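Local atomic coordinates of cyclin homolog (PDB entry 2F2C), a protein that probably acts as a viral D-type cyclin that modulates the host cell cycle, and may promote cell transformation and rapid T-cell proliferation during latent infection. Residues 74-79 with 100-105; 150-155 with 196-201; 155-160 with 172-177; 181-186 with 244-249. One frame throughout, in Å; residues are numbered along the deposited sequence.

Contact 1. Residues 74-79 with 100-105; sequences PLSVSI and ACVLIG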
loop_
_atom_site.group_PDB
_atom_site.type_symbol
_atom_site.label_atom_id
_atom_site.label_comp_id
_atom_site.label_asym_id
_atom_site.label_seq_id
_atom_site.Cartn_x
_atom_site.Cartn_y
_atom_site.Cartn_z
ATOM N N PRO A 74 -10.740 7.916 -7.631
ATOM C CA PRO A 74 -9.757 7.865 -8.694
ATOM C C PRO A 74 -9.412 6.424 -9.085
ATOM O O PRO A 74 -9.399 6.095 -10.290
ATOM C CB PRO A 74 -8.562 8.589 -8.082
ATOM C CG PRO A 74 -9.194 9.615 -7.266
ATOM C CD PRO A 74 -10.341 8.885 -6.586
ATOM N N LEU A 75 -9.185 5.570 -8.085
ATOM C CA LEU A 75 -8.750 4.200 -8.347
ATOM C C LEU A 75 -9.856 3.421 -9.012
ATOM O O LEU A 75 -9.620 2.681 -9.965
ATOM C CB LEU A 75 -8.302 3.517 -7.064
ATOM C CG LEU A 75 -7.438 2.259 -7.052
ATOM C CD1 LEU A 75 -8.305 1.057 -6.926
ATOM C CD2 LEU A 75 -6.536 2.137 -8.265
ATOM N N SER A 76 -11.074 3.621 -8.532
ATOM C CA SER A 76 -12.219 2.944 -9.106
ATOM C C SER A 76 -12.478 3.386 -10.558
ATOM O O SER A 76 -13.055 2.628 -11.326
ATOM C CB SER A 76 -13.448 3.197 -8.241
ATOM O OG SER A 76 -14.062 4.415 -8.660
ATOM N N VAL A 77 -12.073 4.609 -10.916
ATOM C CA VAL A 77 -12.108 5.086 -12.305
ATOM C C VAL A 77 -11.034 4.387 -13.149
ATOM O O VAL A 77 -11.271 3.944 -14.277
ATOM C CB VAL A 77 -11.893 6.605 -12.374
ATOM C CG1 VAL A 77 -11.724 7.066 -13.795
ATOM C CG2 VAL A 77 -13.067 7.342 -11.766
ATOM N N SER A 78 -9.838 4.295 -12.579
ATOM C CA SER A 78 -8.733 3.646 -13.215
ATOM C C SER A 78 -9.102 2.221 -13.537
ATOM O O SER A 78 -8.957 1.796 -14.690
ATOM C CB SER A 78 -7.541 3.663 -12.295
ATOM O OG SER A 78 -6.439 3.073 -12.955
ATOM N N ILE A 79 -9.604 1.490 -12.536
ATOM C CA ILE A 79 -9.990 0.084 -12.727
ATOM C C ILE A 79 -10.997 -0.044 -13.852
ATOM O O ILE A 79 -10.877 -0.938 -14.687
ATOM C CB ILE A 79 -10.560 -0.541 -11.437
ATOM C CG1 ILE A 79 -9.458 -0.807 -10.411
ATOM C CG2 ILE A 79 -11.269 -1.854 -11.734
ATOM C CD1 ILE A 79 -10.009 -1.207 -9.072
ATOM N N ALA A 100 -19.027 -2.701 -9.447
ATOM C CA ALA A 100 -17.990 -3.623 -8.994
ATOM C C ALA A 100 -16.589 -3.015 -8.981
ATOM O O ALA A 100 -15.685 -3.547 -8.325
ATOM C CB ALA A 100 -18.018 -4.889 -9.793
ATOM N N CYS A 101 -16.405 -1.906 -9.693
ATOM C CA CYS A 101 -15.156 -1.157 -9.613
ATOM C C CYS A 101 -15.033 -0.451 -8.270
ATOM O O CYS A 101 -14.026 -0.610 -7.578
ATOM C CB CYS A 101 -15.031 -0.181 -10.768
ATOM S SG CYS A 101 -15.107 -1.046 -12.354
ATOM N N VAL A 102 -16.059 0.293 -7.876
ATOM C CA VAL A 102 -16.108 0.899 -6.544
ATOM C C VAL A 102 -15.937 -0.160 -5.456
ATOM O O VAL A 102 -15.294 0.094 -4.441
ATOM C CB VAL A 102 -17.425 1.680 -6.322
ATOM C CG1 VAL A 102 -17.604 2.064 -4.868
ATOM C CG2 VAL A 102 -17.438 2.916 -7.182
ATOM N N LEU A 103 -16.510 -1.346 -5.662
ATOM C CA LEU A 103 -16.351 -2.411 -4.683
ATOM C C LEU A 103 -14.864 -2.756 -4.558
ATOM O O LEU A 103 -14.314 -2.699 -3.452
ATOM C CB LEU A 103 -17.207 -3.648 -4.998
ATOM C CG LEU A 103 -17.149 -4.796 -3.967
ATOM C CD1 LEU A 103 -17.746 -4.400 -2.636
ATOM C CD2 LEU A 103 -17.854 -6.032 -4.465
ATOM N N ILE A 104 -14.208 -3.063 -5.680
ATOM C CA ILE A 104 -12.790 -3.418 -5.639
ATOM C C ILE A 104 -11.961 -2.275 -5.042
ATOM O O ILE A 104 -11.136 -2.511 -4.138
ATOM C CB ILE A 104 -12.267 -3.887 -7.038
ATOM C CG1 ILE A 104 -12.868 -5.249 -7.403
ATOM C CG2 ILE A 104 -10.761 -4.048 -7.042
ATOM C CD1 ILE A 104 -12.922 -5.531 -8.873
ATOM N N GLY A 105 -12.219 -1.055 -5.530
ATOM C CA GLY A 105 -11.529 0.170 -5.104
ATOM C C GLY A 105 -11.634 0.407 -3.611
ATOM O O GLY A 105 -10.617 0.545 -2.919
#
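Ile79 lies against Cys101, Ile104 and Gly105 and can be followed outward from CB. The CG2 branch stands anti to the backbone N and is 4.0 Å from Cys101 SG. The CG1 branch takes the other course, anti to the carbonyl carbon (chi1 -73°), and a nearly straight second torsion carries CD1 on toward the facing helix. There CD1 meets Ile104 CG2 at 3.6 Å, the two isoleucines crossing obliquely, with Gly105 N also close by. The forked side chain thus has one branch on sulfur and the other on a methyl group. This is helix-on-helix packing within the N-terminal cyclin domain, an all-helical cyclin fold: helices 72-83 and 94-109 run with their local axes 8.2 Å apart and their directions 126° apart. The backbones come nearest where Ser76 faces Gly105, with CA of Ser76 4.9 Å from CA of Gly105, an approach helped by the glycine having no side chain to set against Ser76 CB. Leu75 CD1 packs on Gly105 CA at 3.8 Å. Ser76 presents CB to Val102 CA and its carbonyl O to Cys101 CB. Its hydroxyl is turned back to its own helix, where OG is hydrogen-bonded to Phe73 O, and it meets the facing helix by packing alone, OG lying 4.0 Å from Val102 CG2. Met59 of helix 49-65 touches both Ser76 and Val102.

Contact 2. Residues 150-155 with 196-201; sequences VLATDF and GLICAG
Gly196 sets its CA over the middle of the Phe155 ring, 3.6 Å from the centroid and only 12° off the ring normal, which is a CH-pi contact made by backbone. Having no side chain, the glycine can come this near, and its N lies beside Phe155 CE1. That N is at the same time hydrogen-bonded to Glu31 OE1, so one residue of helix 21-31 holds the glycine that lies on the ring. Two residues on, Ile198 directs its CG2 branch at Ala152 CB, 3.7 Å away, a small methyl-to-methyl contact. Cys199 follows and touches both residues that 150-155 turns toward the helix. Its CB lies next to Ala152 O, while SG, anti to the backbone N (chi1 -175°), packs on Phe155 CB at 3.5 Å. No hydrogen bond crosses between the segments. Within 150-155 the turn is held by its own bonds: Asp154 OD2 accepts Leu151 N at 2.7 Å, met on the anti side of the carboxylate and 29° out of its plane, and Asp154 N returns a bond to Leu151 O. The other oxygen, Asp154 OD1, forms a salt bridge with Arg109, tying the turn to helix 94-109. The contact is buried in an all-helical setting: Leu24 and Leu27 of helix 21-31 also pack on Phe155, Ile181 of helix 170-184 touches both Ala152 and Ile198, and helix 218-228 meets helix 195-208 at Ala200.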
loop_
_atom_site.group_PDB
_atom_site.type_symbol
_atom_site.label_atom_id
_atom_site.label_comp_id
_atom_site.label_asym_id
_atom_site.label_seq_id
_atom_site.Cartn_x
_atom_site.Cartn_y
_atom_site.Cartn_z
ATOM N N VAL A 150 -0.938 4.488 -10.163
ATOM C CA VAL A 150 -0.687 5.840 -9.693
ATOM C C VAL A 150 -1.962 6.696 -9.892
ATOM O O VAL A 150 -2.474 6.800 -11.002
ATOM C CB VAL A 150 0.517 6.483 -10.383
ATOM C CG1 VAL A 150 0.568 7.963 -10.048
ATOM C CG2 VAL A 150 1.788 5.822 -9.940
ATOM N N LEU A 151 -2.470 7.277 -8.807
ATOM C CA LEU A 151 -3.685 8.087 -8.857
ATOM C C LEU A 151 -3.332 9.551 -8.830
ATOM O O LEU A 151 -2.456 9.956 -8.056
ATOM C CB LEU A 151 -4.554 7.814 -7.635
ATOM C CG LEU A 151 -4.920 6.364 -7.443
ATOM C CD1 LEU A 151 -5.808 6.224 -6.219
ATOM C CD2 LEU A 151 -5.634 5.925 -8.700
ATOM N N ALA A 152 -4.039 10.351 -9.623
ATOM C CA ALA A 152 -3.804 11.791 -9.636
ATOM C C ALA A 152 -3.600 12.208 -8.192
ATOM O O ALA A 152 -2.776 13.050 -7.854
ATOM C CB ALA A 152 -4.987 12.519 -10.230
ATOM N N THR A 153 -4.323 11.543 -7.324
ATOM C CA THR A 153 -4.465 12.013 -5.996
ATOM C C THR A 153 -3.257 11.697 -5.113
ATOM O O THR A 153 -3.084 12.316 -4.067
ATOM C CB THR A 153 -5.802 11.500 -5.470
ATOM O OG1 THR A 153 -6.354 12.498 -4.624
ATOM C CG2 THR A 153 -5.645 10.311 -4.613
ATOM N N ASP A 154 -2.407 10.766 -5.558
ATOM C CA ASP A 154 -1.206 10.382 -4.816
ATOM C C ASP A 154 -0.134 11.469 -4.908
ATOM O O ASP A 154 0.820 11.481 -4.112
ATOM C CB ASP A 154 -0.578 9.096 -5.365
ATOM C CG ASP A 154 -1.486 7.861 -5.269
ATOM O OD1 ASP A 154 -1.987 7.516 -4.162
ATOM O OD2 ASP A 154 -1.682 7.126 -6.280
ATOM N N PHE A 155 -0.255 12.353 -5.898
ATOM C CA PHE A 155 0.756 13.373 -6.117
ATOM C C PHE A 155 0.631 14.561 -5.192
ATOM O O PHE A 155 1.646 15.183 -4.903
ATOM C CB PHE A 155 0.744 13.876 -7.550
ATOM C CG PHE A 155 1.553 13.052 -8.489
ATOM C CD1 PHE A 155 0.972 11.994 -9.186
ATOM C CD2 PHE A 155 2.886 13.343 -8.703
ATOM C CE1 PHE A 155 1.720 11.242 -10.062
ATOM C CE2 PHE A 155 3.634 12.585 -9.581
ATOM C CZ PHE A 155 3.056 11.533 -10.250
ATOM N N GLY A 196 0.022 13.000 -12.701
ATOM C CA GLY A 196 0.772 14.107 -12.125
ATOM C C GLY A 196 0.274 15.434 -12.654
ATOM O O GLY A 196 0.204 16.402 -11.915
ATOM N N LEU A 197 -0.069 15.489 -13.939
ATOM C CA LEU A 197 -0.615 16.717 -14.505
ATOM C C LEU A 197 -2.004 17.052 -13.949
ATOM O O LEU A 197 -2.229 18.182 -13.492
ATOM C CB LEU A 197 -0.624 16.678 -16.034
ATOM C CG LEU A 197 0.718 17.010 -16.689
ATOM C CD1 LEU A 197 0.653 16.787 -18.196
ATOM C CD2 LEU A 197 1.183 18.433 -16.339
ATOM N N ILE A 198 -2.926 16.084 -13.981
ATOM C CA ILE A 198 -4.230 16.273 -13.342
ATOM C C ILE A 198 -4.053 16.899 -11.950
ATOM O O ILE A 198 -4.686 17.910 -11.628
ATOM C CB ILE A 198 -4.974 14.945 -13.210
ATOM C CG1 ILE A 198 -5.162 14.272 -14.569
ATOM C CG2 ILE A 198 -6.312 15.150 -12.495
ATOM C CD1 ILE A 198 -5.500 12.783 -14.433
ATOM N N CYS A 199 -3.163 16.304 -11.148
ATOM C CA CYS A 199 -2.882 16.773 -9.796
ATOM C C CYS A 199 -2.344 18.184 -9.746
ATOM O O CYS A 199 -2.899 19.004 -9.054
ATOM C CB CYS A 199 -1.885 15.874 -9.094
ATOM S SG CYS A 199 -1.697 16.413 -7.377
ATOM N N ALA A 200 -1.239 18.446 -10.438
ATOM C CA ALA A 200 -0.736 19.807 -10.633
ATOM C C ALA A 200 -1.870 20.808 -10.872
ATOM O O ALA A 200 -1.936 21.851 -10.220
ATOM C CB ALA A 200 0.261 19.855 -11.830
ATOM N N GLY A 201 -2.745 20.486 -11.819
ATOM C CA GLY A 201 -3.857 21.348 -12.171
ATOM C C GLY A 201 -4.813 21.527 -11.005
ATOM O O GLY A 201 -5.189 22.661 -10.677
#

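Contact 3. Residues 155-160 with 172-177; sequences FLIPLC and QLYEAA
Leu156 pushes its forked end into a hollow on helix 170-184, one methyl group on each of two walls. CD1 lies 3.7 Å from Tyr174 CE1, and CD2 reaches Ala177 CB at 3.5 Å. Ser178 and Ile181 also touch this leucine, so the hollow is bounded by Tyr174, Ala177, Ser178 and Ile181, the lozenge of positions that receives a knob in knobs-into-holes packing. The small Ala177 forms its shallow side and the tyrosine ring its tall one. The tyrosine is itself a bump. Its first torsion sets CG anti to the backbone N (chi1 -169°); the ring beyond comes up to 155-160, where its CD1-CE1 side fits between Leu156 and Ile157. Both aliphatic chains cross the tyrosine at about a right angle. Ile157 closes the notch with its CG1-CD1 branch: chi2 of -75° bends CD1 round so that it lies 3.5 Å from Tyr174 CD1, with CG1 beside the same ring atoms. Farther along, Cys160 SG approaches Leu173 CD2 more loosely, at 4.3 Å. The local axes of the helices are 10.7 Å apart, a spacing wide enough for these side chains to interleave, and no hydrogen bond joins the two segments. Both Ile157 and Tyr174 also pack on the chain of another protein, so the Ile157-Tyr174 side of this interface borders the partner. The two are consecutive helices packed at a steep angle, their directions 133° apart, an arrangement consistent with the helical cyclin fold of the viral cyclin region.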
loop_
_atom_site.group_PDB
_atom_site.type_symbol
_atom_site.label_atom_id
_atom_site.label_comp_id
_atom_site.label_asym_id
_atom_site.label_seq_id
_atom_site.Cartn_x
_atom_site.Cartn_y
_atom_site.Cartn_z
ATOM N N PHE A 155 -0.255 12.353 -5.898
ATOM C CA PHE A 155 0.756 13.373 -6.117
ATOM C C PHE A 155 0.631 14.561 -5.192
ATOM O O PHE A 155 1.646 15.183 -4.903
ATOM C CB PHE A 155 0.744 13.876 -7.550
ATOM C CG PHE A 155 1.553 13.052 -8.489
ATOM C CD1 PHE A 155 0.972 11.994 -9.186
ATOM C CD2 PHE A 155 2.886 13.343 -8.703
ATOM C CE1 PHE A 155 1.720 11.242 -10.062
ATOM C CE2 PHE A 155 3.634 12.585 -9.581
ATOM C CZ PHE A 155 3.056 11.533 -10.250
ATOM N N LEU A 156 -0.586 14.882 -4.737
ATOM C CA LEU A 156 -0.854 16.098 -3.925
ATOM C C LEU A 156 0.225 16.519 -2.935
ATOM O O LEU A 156 0.741 17.635 -3.000
ATOM C CB LEU A 156 -2.179 15.978 -3.189
ATOM C CG LEU A 156 -3.397 16.131 -4.100
ATOM C CD1 LEU A 156 -4.585 15.510 -3.412
ATOM C CD2 LEU A 156 -3.661 17.590 -4.455
ATOM N N ILE A 157 0.587 15.623 -2.031
ATOM C CA ILE A 157 1.475 16.012 -0.960
ATOM C C ILE A 157 2.926 16.140 -1.417
ATOM O O ILE A 157 3.567 17.160 -1.099
ATOM C CB ILE A 157 1.303 15.093 0.280
ATOM C CG1 ILE A 157 -0.137 15.203 0.815
ATOM C CG2 ILE A 157 2.340 15.433 1.369
ATOM C CD1 ILE A 157 -0.419 16.510 1.569
ATOM N N PRO A 158 3.476 15.129 -2.110
ATOM C CA PRO A 158 4.799 15.267 -2.724
ATOM C C PRO A 158 4.981 16.552 -3.546
ATOM O O PRO A 158 6.060 17.162 -3.500
ATOM C CB PRO A 158 4.896 14.031 -3.611
ATOM C CG PRO A 158 4.143 13.025 -2.876
ATOM C CD PRO A 158 2.953 13.759 -2.282
ATOM N N LEU A 159 3.949 16.985 -4.267
ATOM C CA LEU A 159 4.048 18.253 -5.000
ATOM C C LEU A 159 4.126 19.438 -4.050
ATOM O O LEU A 159 5.000 20.307 -4.233
ATOM C CB LEU A 159 2.913 18.444 -6.018
ATOM C CG LEU A 159 2.942 17.506 -7.221
ATOM C CD1 LEU A 159 1.842 17.864 -8.186
ATOM C CD2 LEU A 159 4.301 17.554 -7.892
ATOM N N CYS A 160 3.236 19.457 -3.045
ATOM C CA CYS A 160 3.263 20.484 -1.985
ATOM C C CYS A 160 4.624 20.634 -1.311
ATOM O O CYS A 160 5.105 21.749 -1.131
ATOM C CB CYS A 160 2.223 20.190 -0.903
ATOM S SG CYS A 160 0.529 20.432 -1.422
ATOM N N GLN A 172 -5.816 21.832 4.874
ATOM C CA GLN A 172 -6.804 22.541 4.058
ATOM C C GLN A 172 -6.571 22.349 2.547
ATOM O O GLN A 172 -7.526 22.189 1.776
ATOM C CB GLN A 172 -6.867 24.036 4.433
ATOM C CG GLN A 172 -5.664 24.860 3.915
ATOM C CD GLN A 172 -5.629 26.320 4.374
ATOM O OE1 GLN A 172 -6.068 26.656 5.483
ATOM N NE2 GLN A 172 -5.084 27.185 3.521
ATOM N N LEU A 173 -5.305 22.353 2.128
ATOM C CA LEU A 173 -4.977 22.343 0.704
ATOM C C LEU A 173 -5.324 20.982 0.182
ATOM O O LEU A 173 -5.969 20.856 -0.850
ATOM C CB LEU A 173 -3.491 22.639 0.481
ATOM C CG LEU A 173 -3.082 23.669 -0.580
ATOM C CD1 LEU A 173 -3.907 24.934 -0.490
ATOM C CD2 LEU A 173 -1.614 24.015 -0.421
ATOM N N TYR A 174 -4.918 19.972 0.942
ATOM C CA TYR A 174 -5.187 18.594 0.605
ATOM C C TYR A 174 -6.675 18.416 0.418
ATOM O O TYR A 174 -7.129 17.863 -0.585
ATOM C CB TYR A 174 -4.699 17.635 1.706
ATOM C CG TYR A 174 -4.736 16.224 1.224
ATOM C CD1 TYR A 174 -3.687 15.728 0.476
ATOM C CD2 TYR A 174 -5.849 15.406 1.430
ATOM C CE1 TYR A 174 -3.703 14.465 -0.022
ATOM C CE2 TYR A 174 -5.878 14.118 0.930
ATOM C CZ TYR A 174 -4.789 13.665 0.197
ATOM O OH TYR A 174 -4.731 12.412 -0.360
ATOM N N GLU A 175 -7.414 18.890 1.415
ATOM C CA GLU A 175 -8.864 18.779 1.482
ATOM C C GLU A 175 -9.560 19.355 0.236
ATOM O O GLU A 175 -10.307 18.643 -0.443
ATOM C CB GLU A 175 -9.355 19.459 2.771
ATOM C CG GLU A 175 -10.807 19.178 3.155
ATOM C CD GLU A 175 -11.238 17.741 2.862
ATOM O OE1 GLU A 175 -10.566 16.773 3.349
ATOM O OE2 GLU A 175 -12.254 17.584 2.130
ATOM N N ALA A 176 -9.292 20.624 -0.066
ATOM C CA ALA A 176 -9.848 21.278 -1.246
ATOM C C ALA A 176 -9.386 20.647 -2.580
ATOM O O ALA A 176 -10.209 20.374 -3.473
ATOM C CB ALA A 176 -9.526 22.764 -1.224
ATOM N N ALA A 177 -8.087 20.406 -2.715
ATOM C CA ALA A 177 -7.572 19.930 -3.985
ATOM C C ALA A 177 -8.010 18.513 -4.356
ATOM O O ALA A 177 -8.246 18.240 -5.537
ATOM C CB ALA A 177 -6.058 20.093 -4.071
#

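Contact 4. Residues 181-186 with 244-249; sequences ICKALI and EAFSLY
Lys183 and Tyr249 supply the ring interactions of this contact. The lysine lays its aliphatic chain across one face of the tyrosine, CD near CG and CE over the ring centre, 3.5 Å from the centroid and 14° off the normal, a CH-pi contact. At the end of the chain the fourth torsion, 82°, bends NZ; it stays over the same face as a cation-pi partner, 4.9 Å from the centroid of the Tyr249 ring. The charge is therefore farther from the ring than the methylene that precedes it, and much of the interaction is packing of CH groups. NZ also has a long, weak ion pair with Glu64. Edge contacts form the second group. Ile186 CD1 lies near the plane of the Tyr249 ring, 3.6 Å from CD1 of that tyrosine, so the ring has lysine over a face and isoleucine at its rim. Phe246 presents its own edge to the base of the lysine, CD1 being 3.9 Å from Lys183 CB. The third kind is small-residue packing: Ala184 CB meets Ala245 CB at 3.7 Å. Beside this alanine pair the backbones come nearest, 4.5 Å between CA of Ala184 and CA of Phe246. No hydrogen bond runs between the segments. Helix 170-184 and helix 232-247 meet here through their later turns. Around them, helix 49-65 touches Lys183 through His60 and Ile186 through Thr53 and Thr57, helix 72-83 places Pro74 against Cys182 and Leu185, and Gln187 and Ile190 adjoin Ala245.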
loop_
_atom_site.group_PDB
_atom_site.type_symbol
_atom_site.label_atom_id
_atom_site.label_comp_id
_atom_site.label_asym_id
_atom_site.label_seq_id
_atom_site.Cartn_x
_atom_site.Cartn_y
_atom_site.Cartn_z
ATOM N N ILE A 181 -9.905 17.529 -7.609
ATOM C CA ILE A 181 -9.436 16.481 -8.521
ATOM C C ILE A 181 -10.518 15.402 -8.747
ATOM O O ILE A 181 -10.853 15.100 -9.903
ATOM C CB ILE A 181 -8.080 15.896 -8.073
ATOM C CG1 ILE A 181 -6.964 16.874 -8.406
ATOM C CG2 ILE A 181 -7.795 14.642 -8.797
ATOM C CD1 ILE A 181 -5.849 16.882 -7.390
ATOM N N CYS A 182 -11.086 14.873 -7.653
ATOM C CA CYS A 182 -12.136 13.851 -7.744
ATOM C C CYS A 182 -13.344 14.252 -8.573
ATOM O O CYS A 182 -13.931 13.398 -9.216
ATOM C CB CYS A 182 -12.602 13.399 -6.384
ATOM S SG CYS A 182 -11.414 12.362 -5.525
ATOM N N LYS A 183 -13.735 15.521 -8.582
ATOM C CA LYS A 183 -14.869 15.887 -9.439
ATOM C C LYS A 183 -14.462 15.984 -10.912
ATOM O O LYS A 183 -15.145 15.429 -11.770
ATOM C CB LYS A 183 -15.574 17.154 -8.970
ATOM C CG LYS A 183 -16.530 16.951 -7.782
ATOM C CD LYS A 183 -17.534 18.094 -7.705
ATOM C CE LYS A 183 -18.552 17.898 -6.586
ATOM N NZ LYS A 183 -18.064 18.315 -5.242
ATOM N N ALA A 184 -13.339 16.650 -11.205
ATOM C CA ALA A 184 -12.815 16.769 -12.583
ATOM C C ALA A 184 -12.746 15.431 -13.318
ATOM O O ALA A 184 -13.149 15.347 -14.473
ATOM C CB ALA A 184 -11.452 17.446 -12.583
ATOM N N LEU A 185 -12.268 14.390 -12.626
ATOM C CA LEU A 185 -12.120 13.034 -13.191
ATOM C C LEU A 185 -13.404 12.435 -13.764
ATOM O O LEU A 185 -13.353 11.380 -14.392
ATOM C CB LEU A 185 -11.543 12.067 -12.152
ATOM C CG LEU A 185 -10.023 12.089 -12.031
ATOM C CD1 LEU A 185 -9.579 11.586 -10.698
ATOM C CD2 LEU A 185 -9.385 11.283 -13.124
ATOM N N ILE A 186 -14.544 13.081 -13.521
ATOM C CA ILE A 186 -15.812 12.670 -14.125
ATOM C C ILE A 186 -15.791 12.937 -15.638
ATOM O O ILE A 186 -16.319 12.151 -16.435
ATOM C CB ILE A 186 -17.018 13.407 -13.432
ATOM C CG1 ILE A 186 -17.165 12.929 -11.988
ATOM C CG2 ILE A 186 -18.336 13.200 -14.180
ATOM C CD1 ILE A 186 -18.411 13.471 -11.260
ATOM N N GLU A 244 -12.224 23.662 -15.583
ATOM C CA GLU A 244 -13.435 23.559 -16.401
ATOM C C GLU A 244 -14.178 22.252 -16.139
ATOM O O GLU A 244 -15.393 22.241 -15.980
ATOM C CB GLU A 244 -13.115 23.687 -17.886
ATOM C CG GLU A 244 -12.175 24.833 -18.226
ATOM C CD GLU A 244 -12.879 26.157 -18.469
ATOM O OE1 GLU A 244 -14.018 26.335 -17.961
ATOM O OE2 GLU A 244 -12.292 27.022 -19.182
ATOM N N ALA A 245 -13.444 21.148 -16.096
ATOM C CA ALA A 245 -14.028 19.844 -15.769
ATOM C C ALA A 245 -14.815 19.890 -14.444
ATOM O O ALA A 245 -15.944 19.372 -14.355
ATOM C CB ALA A 245 -12.941 18.783 -15.727
ATOM N N PHE A 246 -14.217 20.539 -13.444
ATOM C CA PHE A 246 -14.835 20.740 -12.135
ATOM C C PHE A 246 -16.153 21.519 -12.217
ATOM O O PHE A 246 -17.128 21.137 -11.584
ATOM C CB PHE A 246 -13.825 21.393 -11.179
ATOM C CG PHE A 246 -14.413 21.886 -9.901
ATOM C CD1 PHE A 246 -14.884 20.992 -8.935
ATOM C CD2 PHE A 246 -14.471 23.247 -9.638
ATOM C CE1 PHE A 246 -15.421 21.456 -7.732
ATOM C CE2 PHE A 246 -15.007 23.719 -8.446
ATOM C CZ PHE A 246 -15.479 22.817 -7.490
ATOM N N SER A 247 -16.176 22.589 -13.009
ATOM C CA SER A 247 -17.416 23.327 -13.319
ATOM C C SER A 247 -18.518 22.437 -13.864
ATOM O O SER A 247 -19.682 22.642 -13.544
ATOM C CB SER A 247 -17.178 24.417 -14.372
ATOM O OG SER A 247 -16.188 25.335 -13.969
ATOM N N LEU A 248 -18.152 21.468 -14.701
ATOM C CA LEU A 248 -19.124 20.682 -15.466
ATOM C C LEU A 248 -19.958 19.713 -14.642
ATOM O O LEU A 248 -20.915 19.129 -15.155
ATOM C CB LEU A 248 -18.431 19.935 -16.613
ATOM C CG LEU A 248 -18.614 20.526 -18.018
ATOM C CD1 LEU A 248 -18.722 22.045 -18.004
ATOM C CD2 LEU A 248 -17.493 20.072 -18.943
ATOM N N TYR A 249 -19.586 19.543 -13.378
ATOM C CA TYR A 249 -20.263 18.632 -12.472
ATOM C C TYR A 249 -21.741 18.998 -12.275
ATOM O O TYR A 249 -22.086 20.182 -12.115
ATOM C CB TYR A 249 -19.514 18.626 -11.142
ATOM C CG TYR A 249 -20.171 17.805 -10.080
ATOM C CD1 TYR A 249 -20.004 16.420 -10.040
ATOM C CD2 TYR A 249 -20.971 18.408 -9.111
ATOM C CE1 TYR A 249 -20.625 15.654 -9.061
ATOM C CE2 TYR A 249 -21.584 17.656 -8.130
ATOM C CZ TYR A 249 -21.405 16.279 -8.111
ATOM O OH TYR A 249 -22.020 15.535 -7.133
#

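How the contacts relate
Contacts 1, 2 and 3 are buried, whereas contact 4 is partly exposed. Their chemistry differs too: contact 1 is largely aliphatic and sulfur packing, contacts 2 and 3 add an aromatic ring, and contact 4 sets a lysine over a tyrosine. Contact 1 alone lies in the N-terminal cyclin range. Its Pro74 and Leu75 touch Leu151 of contact 2, and Pro74 also borders contact 4, so helix 72-83 adjoins both. Contacts 3 and 4 use successive parts of helix 170-184. Contacts 2 and 3 share Phe155, their centres about 9 Å apart. Ile181 joins the three later contacts. Contacts 1 and 3 do not touch.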